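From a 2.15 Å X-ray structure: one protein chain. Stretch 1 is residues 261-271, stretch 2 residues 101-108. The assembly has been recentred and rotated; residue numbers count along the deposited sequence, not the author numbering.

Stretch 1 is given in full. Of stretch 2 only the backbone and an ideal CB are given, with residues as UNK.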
# COMPACT_ATOMS: atom_id res chain seq x y z
N PRO A 261 -9.11 2.60 5.15
CA PRO A 261 -8.33 3.40 4.19
C PRO A 261 -9.30 4.07 3.20
O PRO A 261 -10.37 3.51 2.94
CB PRO A 261 -7.40 2.37 3.53
CG PRO A 261 -8.08 1.07 3.70
CD PRO A 261 -8.88 1.15 4.97
N ALA A 262 -8.98 5.31 2.73
CA ALA A 262 -9.83 6.13 1.84
C ALA A 262 -11.26 6.32 2.40
O ALA A 262 -12.24 6.26 1.65
CB ALA A 262 -9.88 5.53 0.43
N ALA A 263 -11.36 6.59 3.72
CA ALA A 263 -12.63 6.79 4.43
C ALA A 263 -13.38 8.03 3.94
O ALA A 263 -14.60 7.97 3.80
CB ALA A 263 -12.39 6.90 5.93
N THR A 264 -12.66 9.16 3.70
CA THR A 264 -13.27 10.42 3.26
C THR A 264 -13.77 10.28 1.81
O THR A 264 -14.87 10.72 1.50
CB THR A 264 -12.27 11.57 3.43
OG1 THR A 264 -11.85 11.60 4.80
CG2 THR A 264 -12.87 12.91 3.07
N ALA A 265 -12.96 9.63 0.95
CA ALA A 265 -13.28 9.38 -0.46
C ALA A 265 -14.38 8.32 -0.60
O ALA A 265 -15.09 8.30 -1.61
CB ALA A 265 -12.03 8.93 -1.20
N GLY A 266 -14.50 7.45 0.40
CA GLY A 266 -15.45 6.35 0.41
C GLY A 266 -15.05 5.29 -0.60
O GLY A 266 -15.90 4.72 -1.28
N GLN A 267 -13.73 5.05 -0.71
CA GLN A 267 -13.19 4.09 -1.67
C GLN A 267 -12.35 3.00 -0.98
O GLN A 267 -11.32 2.59 -1.52
CB GLN A 267 -12.37 4.84 -2.75
CG GLN A 267 -13.20 5.79 -3.64
CD GLN A 267 -14.19 5.08 -4.55
OE1 GLN A 267 -14.08 3.88 -4.83
NE2 GLN A 267 -15.18 5.83 -5.05
N SER A 268 -12.80 2.49 0.18
CA SER A 268 -12.05 1.45 0.91
C SER A 268 -11.96 0.14 0.14
O SER A 268 -10.91 -0.50 0.22
CB SER A 268 -12.61 1.20 2.30
OG SER A 268 -14.03 1.23 2.35
N ARG A 269 -13.02 -0.27 -0.59
CA ARG A 269 -13.03 -1.50 -1.38
C ARG A 269 -11.88 -1.50 -2.42
O ARG A 269 -11.20 -2.52 -2.56
CB ARG A 269 -14.38 -1.72 -2.07
CG ARG A 269 -14.54 -3.12 -2.69
CD ARG A 269 -15.80 -3.27 -3.52
NE ARG A 269 -15.75 -2.50 -4.76
CZ ARG A 269 -16.82 -2.16 -5.47
NH1 ARG A 269 -18.04 -2.51 -5.08
NH2 ARG A 269 -16.69 -1.45 -6.59
N ALA A 270 -11.64 -0.36 -3.09
CA ALA A 270 -10.57 -0.19 -4.07
C ALA A 270 -9.17 -0.35 -3.45
O ALA A 270 -8.28 -0.89 -4.10
CB ALA A 270 -10.69 1.16 -4.75
N ILE A 271 -8.98 0.12 -2.19
CA ILE A 271 -7.70 0.01 -1.49
C ILE A 271 -7.44 -1.46 -1.09
O ILE A 271 -6.35 -1.96 -1.36
CB ILE A 271 -7.60 0.99 -0.27
CG1 ILE A 271 -7.93 2.45 -0.68
CG2 ILE A 271 -6.22 0.90 0.41
CD1 ILE A 271 -7.09 3.04 -1.91
N UNK A 101 -7.97 10.47 -10.27
CA UNK A 101 -6.53 10.26 -10.35
C UNK A 101 -5.94 10.07 -8.94
O UNK A 101 -5.00 9.29 -8.78
CB UNK A 101 -5.86 11.44 -11.06
N UNK A 102 -6.51 10.71 -7.91
CA UNK A 102 -6.04 10.50 -6.53
C UNK A 102 -6.21 9.01 -6.18
O UNK A 102 -5.29 8.42 -5.62
CB UNK A 102 -6.81 11.38 -5.54
N UNK A 103 -7.39 8.40 -6.53
CA UNK A 103 -7.68 6.99 -6.24
C UNK A 103 -6.69 6.06 -6.95
O UNK A 103 -6.25 5.09 -6.32
CB UNK A 103 -9.11 6.65 -6.66
N UNK A 104 -6.36 6.33 -8.24
CA UNK A 104 -5.38 5.57 -9.03
C UNK A 104 -4.04 5.57 -8.26
O UNK A 104 -3.42 4.51 -8.08
CB UNK A 104 -5.21 6.17 -10.43
N UNK A 105 -3.62 6.75 -7.77
CA UNK A 105 -2.41 6.93 -6.97
C UNK A 105 -2.50 6.19 -5.62
O UNK A 105 -1.52 5.57 -5.20
CB UNK A 105 -2.16 8.42 -6.73
N UNK A 106 -3.65 6.29 -4.92
CA UNK A 106 -3.83 5.62 -3.62
C UNK A 106 -3.76 4.10 -3.78
O UNK A 106 -3.16 3.43 -2.95
CB UNK A 106 -5.17 6.02 -2.99
N UNK A 107 -4.30 3.57 -4.90
CA UNK A 107 -4.27 2.15 -5.25
C UNK A 107 -2.83 1.68 -5.54
O UNK A 107 -2.44 0.60 -5.09
CB UNK A 107 -5.17 1.89 -6.46
N UNK A 108 -2.03 2.50 -6.28
CA UNK A 108 -0.63 2.21 -6.62
C UNK A 108 0.25 2.18 -5.37
O UNK A 108 1.10 1.30 -5.25
CB UNK A 108 -0.10 3.25 -7.61

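Stretch 2 is helical throughout, with phi near -60° and psi near -40° at every position. Proline and glycine are therefore unlikely, and the angles alone choose little else. What stretch 1 offers must do the rest.

Position 101 has its CB out of reach of stretch 1. Nothing of that stretch lies within 5.5 Å, so almost any helix-compatible residue would fit. The deposited residue is Gln101, whose NE2 is hydrogen-bonded elsewhere in the structure.

Position 102 points its CB sideways, and stretch 1 has no atom within 5.5 Å of it. A short side chain would leave the gap open. Across it lie the methyl groups of Ala262 and Ala265, which offer carbon and no charge. A long apolar residue suits: an aromatic one, or methionine. The residue is Trp102, with chi1 near t. Its ring spans the gap. Trp102 CZ3 lies 3.6 Å from Ala265 CB, and Trp102 CH2 lies 3.8 Å from Ala262 CB. The Ala262 methyl sits at the ring edge, near its plane. NE1 is hydrogen-bonded elsewhere in the structure.

Position 103 points toward stretch 1. The ideal CB is 5.2 Å from Gln267 CG, which leaves room for a side chain of medium size. The methyl of Ala270 and the end of Ile271 lie beyond. Leucine, isoleucine or methionine would suit. A polar residue could also try for the amide of Gln267. The residue is Leu103, with chi1 t and chi2 p. Leu103 CD1 lies 3.8 Å from Ala270 CB, 4.1 Å from Ile271 CD1 and 3.7 Å from Gln267 CB. Leu103 CD2 lies 3.7 Å from Gln267 OE1 and 4.3 Å from Ala270 CB. The approach to OE1 is no hydrogen bond, since a methyl is no conventional donor.

Positions 104 and 105 are out of reach of stretch 1, which therefore does not restrict them. They are Val104 and Leu105.

Position 106 points toward stretch 1, and space is short. The ideal CB already stands 3.7 Å from Ile271 CD1. A small residue is the natural choice: alanine, or perhaps serine. The residue is Ala106. Ala106 CB meets Ile271 CD1 at 3.7 Å, an apolar contact made with a single methyl.

Position 107 sends its CB sideways. The ideal CB is 4.8 Å from Ala270 O and 5.1 Å from Ile271 CD1. A carbonyl oxygen nearby favours a donor on a flexible chain, such as glutamine, lysine or arginine; an apolar chain could instead lie against Ile271. The residue is Gln107, with chi1 m and chi2 t. Gln107 NE2 comes 3.5 Å from Ala270 O, but the pair is not a hydrogen bond. A water links them: it accepts a weak bond from Gln107 NE2 at 2.6 Å and donates to Ala270 O at 2.9 Å. Gln107 NE2 also lies 3.7 Å from Ala270 CB.

Position 108 is out of reach again, and stretch 1 sets no demand. The residue is Ala108, whose N bonds to Val104 O at 3.0 Å within the helix.

Stretch 2, residues 101-108: QWLVLAQA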
# COMPACT_ATOMS: atom_id res chain seq x y z
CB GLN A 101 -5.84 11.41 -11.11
CG GLN A 101 -4.35 11.21 -11.42
CD GLN A 101 -3.97 9.83 -11.91
OE1 GLN A 101 -4.69 9.18 -12.68
NE2 GLN A 101 -2.82 9.34 -11.50
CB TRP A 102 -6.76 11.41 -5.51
CG TRP A 102 -6.46 11.02 -4.09
CD1 TRP A 102 -5.38 11.39 -3.35
CD2 TRP A 102 -7.16 10.03 -3.31
NE1 TRP A 102 -5.39 10.74 -2.13
CE2 TRP A 102 -6.46 9.88 -2.09
CE3 TRP A 102 -8.32 9.27 -3.51
CZ2 TRP A 102 -6.88 9.00 -1.09
CZ3 TRP A 102 -8.73 8.38 -2.53
CH2 TRP A 102 -8.03 8.29 -1.32
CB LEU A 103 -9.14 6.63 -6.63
CG LEU A 103 -9.63 5.18 -6.33
CD1 LEU A 103 -9.34 4.76 -4.88
CD2 LEU A 103 -11.12 5.03 -6.66
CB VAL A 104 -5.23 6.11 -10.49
CG1 VAL A 104 -4.12 5.40 -11.26
CG2 VAL A 104 -6.56 6.04 -11.26
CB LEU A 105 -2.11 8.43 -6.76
CG LEU A 105 -1.12 8.81 -5.63
CD1 LEU A 105 0.30 8.28 -5.91
CD2 LEU A 105 -1.12 10.28 -5.40
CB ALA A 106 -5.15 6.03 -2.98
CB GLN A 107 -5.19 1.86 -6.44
CG GLN A 107 -6.68 1.86 -6.08
CD GLN A 107 -7.54 1.63 -7.29
OE1 GLN A 107 -7.69 2.49 -8.16
NE2 GLN A 107 -8.17 0.47 -7.35
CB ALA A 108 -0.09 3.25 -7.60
O HOH W 1 -8.47 -2.04 -6.80
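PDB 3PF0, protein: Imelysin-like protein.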